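Local coordinates for protein 6-phosphogluconate dehydrogenase, NAD-binding (Mycolicibacterium smegmatis MC2 155, PDB 6SMT) that acts as an S-enantioselective imine reductase that binds NADPH and probably uses it as the hydride donor, at residues V215-L218 with S219-T223; D283-S286 with R287-S290; M195-A199 with N200-P204. All coordinates share one frame; numbering follows the deposited sequence.

Overall arrangement
All three interactions are local contacts in the C-terminal helical domain, and all three touch the second subunit. Interaction 1 sits in the middle of helix 204-231. Interaction 2 lies in the chain that follows helix 263-280, with its nearest atoms about 5 Å from interaction 1. Both border the bound 2-ethylhexanol, through Ile217, Ile221 and Ile285. Interaction 3 is the turn from helix 171-199 into helix 204-231, away from the known sites. Its centre is about 24 Å from that of interaction 1. All three are partly buried. Interaction 1 is largely apolar. Interactions 2 and 3 each combine a buried apolar contact with a separate, partly exposed salt bridge, Asp283-Arg287 and Arg198-Glu203.

Interaction 1: residues V215-L218 with S219-T223; sequences VGIL and SPIFT
Leu218 and Phe222 lie side by side on helix 204-231, one turn apart and pointing the same way. Leu218 CB sits over one face of the Phe222 ring, 4.2 Å from its centroid and displaced toward the rim, as a CH-pi contact. The CD2 branch of Leu218 reaches the far end of the ring, 4.0 Å from Phe222 CZ. Phe222 CG is anti to the carbonyl carbon (chi1 -68°), which swings the ring back along the helix over Leu218. The Phe222 ring also stacks with Phe190 of the second subunit.

Ile217 and Ile221 also run side by side and point the same way. Their CD1 methyls meet at 4.0 Å, and both side chains touch the bound 2-ethylhexanol.

Phe222 N donates a 2.8 Å bond to Leu218 O, but Ile221 N bonds only weakly to Ile217 O. Pro220 has no N-H to give, and the helix kinks there. Just before the proline, a water stands between Val215 O and Ser219 N, donating to the first and accepting from the second at 3.0 Å. The helix thus carries two apolar pairs, one against the alcohol and one against the second subunit, whose Phe183 also meets Ile221.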
ATOM      1  N   VAL B 215       6.390  -4.014  -0.229  1.00 12.42           N
ATOM      2  CA  VAL B 215       5.714  -3.910   1.082  1.00 12.36           C
ATOM      3  C   VAL B 215       6.743  -3.647   2.183  1.00 13.02           C
ATOM      4  O   VAL B 215       6.501  -2.819   3.073  1.00 14.07           O
ATOM      5  CB  VAL B 215       4.850  -5.130   1.313  1.00 12.71           C
ATOM      6  CG1 VAL B 215       4.368  -5.116   2.766  1.00 13.57           C
ATOM      7  CG2 VAL B 215       3.710  -5.285   0.322  1.00 12.98           C
ATOM      8  N   GLY B 216       7.912  -4.269   2.032  1.00 12.85           N
ATOM      9  CA  GLY B 216       8.987  -4.119   3.011  1.00 13.77           C
ATOM     10  C   GLY B 216       9.596  -2.743   3.072  1.00 15.71           C
ATOM     11  O   GLY B 216      10.280  -2.456   4.068  1.00 20.05           O
ATOM     12  N   ILE B 217       9.448  -1.880   2.100  1.00 13.54           N
ATOM     13  CA  ILE B 217      10.001  -0.515   2.183  1.00 13.61           C
ATOM     14  C   ILE B 217       8.933   0.479   2.654  1.00 13.11           C
ATOM     15  O   ILE B 217       9.255   1.634   2.950  1.00 15.43           O
ATOM     16  CB  ILE B 217      10.636  -0.008   0.872  1.00 14.79           C
ATOM     17  CG1 ILE B 217       9.639   0.210  -0.256  1.00 14.91           C
ATOM     18  CG2 ILE B 217      11.762  -0.982   0.448  1.00 18.33           C
ATOM     19  CD1 ILE B 217      10.171   0.885  -1.536  1.00 16.95           C
ATOM     20  N   LEU B 218       7.665   0.065   2.711  1.00 12.88           N
ATOM     21  CA  LEU B 218       6.610   1.060   3.017  1.00 13.30           C
ATOM     22  C   LEU B 218       6.734   1.615   4.437  1.00 14.21           C
ATOM     23  O   LEU B 218       6.542   2.805   4.583  1.00 14.62           O
ATOM     24  CB  LEU B 218       5.233   0.445   2.844  1.00 12.06           C
ATOM     25  CG  LEU B 218       4.820   0.062   1.428  1.00 13.10           C
ATOM     26  CD1 LEU B 218       3.460  -0.605   1.431  1.00 13.15           C
ATOM     27  CD2 LEU B 218       4.819   1.241   0.501  1.00 14.25           C
ATOM     28  N   SER B 219       6.967   0.786   5.421  1.00 15.49           N
ATOM     29  CA  SER B 219       6.905   1.326   6.809  1.00 15.84           C
ATOM     30  C   SER B 219       7.932   2.403   7.034  1.00 16.67           C
ATOM     31  O   SER B 219       7.551   3.463   7.555  1.00 16.33           O
ATOM     32  CB  SER B 219       6.998   0.220   7.844  1.00 18.62           C
ATOM     33  OG  SER B 219       5.716  -0.319   8.089  1.00 20.62           O
ATOM     34  N   PRO B 220       9.234   2.249   6.646  1.00 17.51           N
ATOM     35  CA  PRO B 220      10.111   3.378   6.931  1.00 18.32           C
ATOM     36  C   PRO B 220       9.820   4.648   6.161  1.00 17.43           C
ATOM     37  O   PRO B 220      10.025   5.737   6.671  1.00 18.12           O
ATOM     38  CB  PRO B 220      11.488   2.809   6.572  1.00 21.50           C
ATOM     39  CG  PRO B 220      11.307   1.335   6.731  1.00 23.27           C
ATOM     40  CD  PRO B 220       9.913   1.048   6.199  1.00 18.86           C
ATOM     41  N   ILE B 221       9.295   4.459   4.929  1.00 15.83           N
ATOM     42  CA  ILE B 221       8.906   5.609   4.100  1.00 15.17           C
ATOM     43  C   ILE B 221       7.724   6.325   4.783  1.00 14.39           C
ATOM     44  O   ILE B 221       7.684   7.562   4.869  1.00 14.84           O
ATOM     45  CB  ILE B 221       8.671   5.185   2.660  1.00 15.66           C
ATOM     46  CG1 ILE B 221      10.034   4.808   2.056  1.00 18.18           C
ATOM     47  CG2 ILE B 221       7.991   6.260   1.904  1.00 17.13           C
ATOM     48  CD1 ILE B 221       9.978   4.117   0.773  1.00 19.43           C
ATOM     49  N   PHE B 222       6.699   5.564   5.219  1.00 14.08           N
ATOM     50  CA  PHE B 222       5.512   6.139   5.868  1.00 13.65           C
ATOM     51  C   PHE B 222       5.933   6.856   7.170  1.00 13.48           C
ATOM     52  O   PHE B 222       5.435   7.921   7.476  1.00 14.66           O
ATOM     53  CB  PHE B 222       4.475   5.073   6.143  1.00 13.46           C
ATOM     54  CG  PHE B 222       3.795   4.453   4.943  1.00 13.01           C
ATOM     55  CD1 PHE B 222       3.886   4.979   3.659  1.00 13.52           C
ATOM     56  CD2 PHE B 222       2.906   3.451   5.144  1.00 12.59           C
ATOM     57  CE1 PHE B 222       3.209   4.381   2.608  1.00 12.89           C
ATOM     58  CE2 PHE B 222       2.200   2.874   4.092  1.00 12.80           C
ATOM     59  CZ  PHE B 222       2.349   3.344   2.840  1.00 12.00           C
ATOM     60  N   THR B 223       6.832   6.259   7.938  1.00 14.12           N
ATOM     61  CA  THR B 223       7.317   6.898   9.175  1.00 16.17           C
ATOM     62  C   THR B 223       7.929   8.244   8.858  1.00 15.00           C
ATOM     63  O   THR B 223       7.589   9.228   9.540  1.00 16.12           O
ATOM     64  CB  THR B 223       8.361   6.013   9.830  1.00 18.21           C
ATOM     65  OG1 THR B 223       7.689   4.839  10.269  1.00 19.06           O
ATOM     66  CG2 THR B 223       9.064   6.731  10.972  1.00 21.55           C
TER
HETATM   67  O   HOH W   1       7.420  -2.135   5.530  1.00 16.72           O

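Interaction 2: residues D283-S286 with R287-S290; sequences DEIS and RIAS
Residues 285-290 turn as a 3-10 segment, started by a 3.0 Å bond from Arg287 N to Glu284 O and continued by one from Ile288 N to Ile285 O. A water extends the second link, donating to Ile285 O and accepting from Ala289 N.

The main side-chain contact is a salt bridge between Asp283 and Arg287. The arginine approaches side-on and puts two nitrogens on one oxygen. NE lies 2.8 Å from Asp283 OD2 and NH2 lies 2.9 Å from the same OD2. NE meets that oxygen nearly along its C-O bond, while NH2 comes from the syn side, 25° out of the carboxylate plane. The two flat groups are nearly coplanar, 21° apart. Bends at chi2 and chi3 fold the arginine back to reach the aspartate. A water donates to Asp283 OD1 and bonds weakly to Arg287 NH2, so the second oxygen is linked to the guanidinium indirectly.

On the buried side, Ile288 CD1 packs against Ile285 CB at 3.8 Å and also touches its CG2. Ile285 meets Trp184 of the second subunit. Glu284 OE1 accepts from the backbone N of Ser238 and Ala239, while Ser286 OG bonds to His234. Both charges of the bridge are partly exposed, and two bonds to one oxygen probably concentrate negative charge on OD2. The bridge ties Asp283, just ahead of the turn, to the turn's third residue. Ile285 faces the bound 2-ethylhexanol, while Ile288 packs into helices 263-280 and 241-257.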
ATOM      1  N   ASP B 283      10.421  19.571  -3.522  1.00 16.11           N
ATOM      2  CA  ASP B 283      10.169  19.061  -2.173  1.00 15.38           C
ATOM      3  C   ASP B 283      10.016  17.526  -2.170  1.00 14.75           C
ATOM      4  O   ASP B 283       9.893  16.901  -3.257  1.00 15.26           O
ATOM      5  CB  ASP B 283       8.873  19.631  -1.626  1.00 15.59           C
ATOM      6  CG  ASP B 283       8.952  21.055  -1.135  1.00 19.57           C
ATOM      7  OD1 ASP B 283      10.060  21.587  -1.124  1.00 21.40           O
ATOM      8  OD2 ASP B 283       7.889  21.560  -0.751  1.00 21.24           O
ATOM      9  N   GLU B 284      10.171  16.959  -0.982  1.00 15.75           N
ATOM     10  CA  GLU B 284       9.880  15.536  -0.754  1.00 16.17           C
ATOM     11  C   GLU B 284       8.416  15.246  -1.078  1.00 16.05           C
ATOM     12  O   GLU B 284       7.505  16.077  -0.914  1.00 16.02           O
ATOM     13  CB  GLU B 284      10.290  15.222   0.690  1.00 18.31           C
ATOM     14  CG  GLU B 284      10.233  13.748   1.057  1.00 19.42           C
ATOM     15  CD  GLU B 284      11.273  12.807   0.542  1.00 28.07           C
ATOM     16  OE1 GLU B 284      12.232  13.263  -0.012  1.00 25.23           O
ATOM     17  OE2 GLU B 284      11.081  11.600   0.810  1.00 36.63           O
ATOM     18  N   ILE B 285       8.144  13.974  -1.385  1.00 16.13           N
ATOM     19  CA  ILE B 285       6.804  13.502  -1.727  1.00 17.04           C
ATOM     20  C   ILE B 285       5.839  13.624  -0.573  1.00 16.74           C
ATOM     21  O   ILE B 285       4.615  13.571  -0.797  1.00 17.69           O
ATOM     22  CB  ILE B 285       6.950  12.085  -2.409  1.00 18.01           C
ATOM     23  CG1 ILE B 285       7.765  11.124  -1.593  1.00 21.50           C
ATOM     24  CG2 ILE B 285       7.579  12.181  -3.820  1.00 20.06           C
ATOM     25  CD1 ILE B 285       7.030  10.674  -0.399  1.00 22.19           C
ATOM     26  N   SER B 286       6.257  13.908   0.664  1.00 16.91           N
ATOM     27  CA  SER B 286       5.419  14.268   1.813  1.00 17.38           C
ATOM     28  C   SER B 286       4.542  15.497   1.560  1.00 16.86           C
ATOM     29  O   SER B 286       3.491  15.657   2.122  1.00 17.78           O
ATOM     30  CB  SER B 286       6.292  14.473   3.023  1.00 19.94           C
ATOM     31  OG  SER B 286       7.310  15.435   2.723  1.00 19.23           O
ATOM     32  N   ARG B 287       4.909  16.360   0.636  1.00 16.10           N
ATOM     33  CA  ARG B 287       4.127  17.563   0.331  1.00 16.06           C
ATOM     34  C   ARG B 287       2.896  17.231  -0.479  1.00 15.93           C
ATOM     35  O   ARG B 287       1.972  18.038  -0.500  1.00 18.07           O
ATOM     36  CB  ARG B 287       5.015  18.471  -0.516  1.00 17.33           C
ATOM     37  CG  ARG B 287       4.407  19.783  -0.949  1.00 19.32           C
ATOM     38  CD  ARG B 287       4.207  20.741   0.143  1.00 19.37           C
ATOM     39  NE  ARG B 287       5.412  21.465   0.444  1.00 20.26           N
ATOM     40  CZ  ARG B 287       5.512  22.523   1.270  1.00 24.47           C
ATOM     41  NH1 ARG B 287       4.470  22.900   2.009  1.00 26.68           N
ATOM     42  NH2 ARG B 287       6.693  23.119   1.388  1.00 23.14           N
ATOM     43  N   ILE B 288       2.853  16.131  -1.222  1.00 15.38           N
ATOM     44  CA  ILE B 288       1.807  15.910  -2.278  1.00 14.31           C
ATOM     45  C   ILE B 288       0.417  15.983  -1.656  1.00 15.59           C
ATOM     46  O   ILE B 288      -0.524  16.526  -2.295  1.00 16.13           O
ATOM     47  CB  ILE B 288       2.069  14.604  -3.032  1.00 15.55           C
ATOM     48  CG1 ILE B 288       3.337  14.698  -3.892  1.00 16.52           C
ATOM     49  CG2 ILE B 288       0.864  14.223  -3.931  1.00 16.23           C
ATOM     50  CD1 ILE B 288       3.873  13.308  -4.307  1.00 16.91           C
ATOM     51  N   ALA B 289       0.201  15.297  -0.551  1.00 16.35           N
ATOM     52  CA  ALA B 289      -1.148  15.126  -0.001  1.00 17.27           C
ATOM     53  C   ALA B 289      -1.768  16.485   0.353  1.00 18.28           C
ATOM     54  O   ALA B 289      -3.028  16.566   0.374  1.00 18.27           O
ATOM     55  CB  ALA B 289      -1.079  14.215   1.177  1.00 17.56           C
ATOM     56  N   SER B 290      -0.987  17.530   0.614  0.54 18.66           N
ATOM     57  CA  SER B 290      -1.618  18.847   0.827  0.54 18.93           C
ATOM     58  C   SER B 290      -2.603  19.166  -0.295  0.54 18.73           C
ATOM     59  O   SER B 290      -3.660  19.770   0.022  0.54 18.13           O
ATOM     60  CB  SER B 290      -0.575  19.917   0.905  0.54 20.85           C
ATOM     61  OG  SER B 290       0.234  19.657   2.049  0.54 21.56           O
TER
HETATM   62  O   HOH W   2      10.034  23.148   1.261  1.00 26.68           O
HETATM   63  O   HOH W   3       2.018  13.007   0.258  1.00 17.77           O
HETATM   64  O   HOH W   4       1.512  17.370   2.928  1.00 22.97           O

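Interaction 3: residues M195-A199 with N200-P204; sequences MVARA and NGIEP
Backbone bonds between Ala197, Arg198 and the residues after them end helix 171-199 in a Schellman motif. Ile202 N donates to Ala197 O at 2.9 Å, and Gly201 N donates to Arg198 O at 3.0 Å. Gly201 is the C-prime residue and has a positive phi of 75°.

Asn200 adds a side-chain bond to this cap. Its ND2 gives a nearly straight bond to Val196 O, 2.9 Å long, and the oxygen lies in the plane of the amide. Asn200 N also donates to Val196 O, at 3.2 Å. The two donors come from opposite faces of the Val196 carbonyl plane and hold that oxygen between them. The Asn200 amide lies alongside Val196, whose CG1 touches ND2.

The charged contact is a two-bond salt bridge. Arg198 NE meets Glu203 OE2 at 2.8 Å, and Arg198 NH2 meets Glu203 OE1 at 2.9 Å. Each oxygen uses its syn lone pair, and the guanidinium and carboxylate planes are 12° apart. A bend at chi3 of Arg198 (-101°) turns the guanidinium edge to the carboxylate. A water donates to both Glu203 OE2 and Arg198 O.

The apolar contact is small. Ala197 CB packs on Ile202 CB at 4.1 Å.

Glu203 is the N-cap position of helix 204-231, so the salt bridge ties the end of one helix to the start of the next. The second subunit covers this corner: its Phe175 packs on Ile202, and its Arg171 bonds to Gly201 O.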
ATOM      1  N   MET B 195      -2.530  -6.828 -12.958  1.00 16.64           N
ATOM      2  CA  MET B 195      -3.109  -6.860 -14.315  1.00 18.55           C
ATOM      3  C   MET B 195      -2.089  -6.289 -15.290  1.00 19.61           C
ATOM      4  O   MET B 195      -1.958  -6.814 -16.442  1.00 19.12           O
ATOM      5  CB  MET B 195      -4.401  -6.047 -14.344  1.00 20.09           C
ATOM      6  CG  MET B 195      -5.439  -6.617 -13.538  1.00 24.41           C
ATOM      7  SD  MET B 195      -6.102  -8.113 -14.236  1.00 34.83           S
ATOM      8  CE  MET B 195      -7.182  -7.220 -15.365  1.00 34.80           C
ATOM      9  N   VAL B 196      -1.378  -5.225 -14.946  1.00 17.73           N
ATOM     10  CA  VAL B 196      -0.405  -4.606 -15.880  1.00 18.56           C
ATOM     11  C   VAL B 196       0.778  -5.562 -16.005  1.00 19.09           C
ATOM     12  O   VAL B 196       1.272  -5.756 -17.148  1.00 19.36           O
ATOM     13  CB  VAL B 196       0.035  -3.237 -15.410  1.00 20.29           C
ATOM     14  CG1 VAL B 196       1.126  -2.710 -16.335  1.00 22.96           C
ATOM     15  CG2 VAL B 196      -1.155  -2.291 -15.386  1.00 21.63           C
ATOM     16  N   ALA B 197       1.228  -6.203 -14.964  1.00 15.70           N
ATOM     17  CA  ALA B 197       2.337  -7.187 -15.017  1.00 16.07           C
ATOM     18  C   ALA B 197       1.896  -8.323 -15.940  1.00 16.28           C
ATOM     19  O   ALA B 197       2.764  -8.743 -16.806  1.00 16.89           O
ATOM     20  CB  ALA B 197       2.681  -7.643 -13.630  1.00 15.95           C
ATOM     21  N   ARG B 198       0.684  -8.825 -15.817  1.00 17.50           N
ATOM     22  CA  ARG B 198       0.265 -10.000 -16.621  1.00 18.34           C
ATOM     23  C   ARG B 198       0.281  -9.640 -18.091  1.00 19.76           C
ATOM     24  O   ARG B 198       0.757 -10.494 -18.932  1.00 20.37           O
ATOM     25  CB  ARG B 198      -1.102 -10.515 -16.182  1.00 22.65           C
ATOM     26  CG  ARG B 198      -1.641 -11.642 -17.018  1.00 29.71           C
ATOM     27  CD  ARG B 198      -2.803 -12.223 -16.231  1.00 32.76           C
ATOM     28  NE  ARG B 198      -2.428 -13.432 -15.553  1.00 32.97           N
ATOM     29  CZ  ARG B 198      -3.309 -14.213 -14.926  1.00 31.72           C
ATOM     30  NH1 ARG B 198      -4.564 -13.822 -14.816  1.00 32.76           N
ATOM     31  NH2 ARG B 198      -2.943 -15.402 -14.555  1.00 33.58           N
ATOM     32  N   ALA B 199      -0.149  -8.437 -18.408  1.00 19.87           N
ATOM     33  CA  ALA B 199      -0.161  -7.997 -19.803  1.00 19.87           C
ATOM     34  C   ALA B 199       1.269  -7.940 -20.343  1.00 20.79           C
ATOM     35  O   ALA B 199       1.462  -8.006 -21.607  1.00 23.30           O
ATOM     36  CB  ALA B 199      -0.851  -6.678 -19.949  1.00 21.45           C
ATOM     37  N   ASN B 200       2.248  -7.703 -19.510  1.00 17.89           N
ATOM     38  CA  ASN B 200       3.682  -7.604 -19.844  1.00 18.13           C
ATOM     39  C   ASN B 200       4.386  -8.955 -19.703  1.00 17.45           C
ATOM     40  O   ASN B 200       5.638  -8.996 -19.652  1.00 19.73           O
ATOM     41  CB  ASN B 200       4.389  -6.514 -19.029  1.00 19.44           C
ATOM     42  CG  ASN B 200       4.140  -5.134 -19.589  1.00 21.69           C
ATOM     43  OD1 ASN B 200       4.886  -4.629 -20.456  1.00 23.53           O
ATOM     44  ND2 ASN B 200       3.130  -4.461 -19.038  1.00 20.53           N
ATOM     45  N   GLY B 201       3.657 -10.059 -19.584  1.00 18.40           N
ATOM     46  CA  GLY B 201       4.241 -11.415 -19.488  1.00 17.31           C
ATOM     47  C   GLY B 201       4.865 -11.757 -18.177  1.00 18.31           C
ATOM     48  O   GLY B 201       5.694 -12.672 -18.077  1.00 20.45           O
ATOM     49  N   ILE B 202       4.445 -11.069 -17.103  1.00 16.49           N
ATOM     50  CA  ILE B 202       4.891 -11.397 -15.739  1.00 16.18           C
ATOM     51  C   ILE B 202       3.700 -11.898 -14.924  1.00 16.22           C
ATOM     52  O   ILE B 202       2.804 -11.114 -14.621  1.00 16.17           O
ATOM     53  CB  ILE B 202       5.526 -10.147 -15.064  1.00 15.57           C
ATOM     54  CG1 ILE B 202       6.626  -9.514 -15.915  1.00 17.20           C
ATOM     55  CG2 ILE B 202       5.947 -10.487 -13.660  1.00 15.86           C
ATOM     56  CD1 ILE B 202       6.981  -8.067 -15.461  1.00 17.80           C
ATOM     57  N   GLU B 203       3.664 -13.208 -14.645  1.00 16.41           N
ATOM     58  CA  GLU B 203       2.551 -13.822 -13.889  1.00 17.88           C
ATOM     59  C   GLU B 203       2.690 -13.388 -12.438  1.00 16.70           C
ATOM     60  O   GLU B 203       3.766 -13.020 -11.981  1.00 16.72           O
ATOM     61  CB  GLU B 203       2.582 -15.312 -14.133  1.00 19.22           C
ATOM     62  CG  GLU B 203       2.080 -15.652 -15.549  1.00 22.49           C
ATOM     63  CD  GLU B 203       0.602 -15.344 -15.708  1.00 25.54           C
ATOM     64  OE1 GLU B 203      -0.179 -16.085 -15.077  1.00 31.92           O
ATOM     65  OE2 GLU B 203       0.188 -14.261 -16.242  1.00 27.59           O
ATOM     66  N   PRO B 204       1.581 -13.472 -11.666  1.00 16.95           N
ATOM     67  CA  PRO B 204       1.605 -13.023 -10.294  1.00 17.63           C
ATOM     68  C   PRO B 204       2.686 -13.727  -9.503  1.00 17.12           C
ATOM     69  O   PRO B 204       3.369 -13.098  -8.698  1.00 17.47           O
ATOM     70  CB  PRO B 204       0.168 -13.352  -9.812  1.00 17.19           C
ATOM     71  CG  PRO B 204      -0.650 -13.183 -11.054  1.00 17.87           C
ATOM     72  CD  PRO B 204       0.223 -13.743 -12.159  1.00 18.40           C
TER
HETATM   73  O   HOH W   5       1.664 -13.094 -18.073  1.00 27.76           O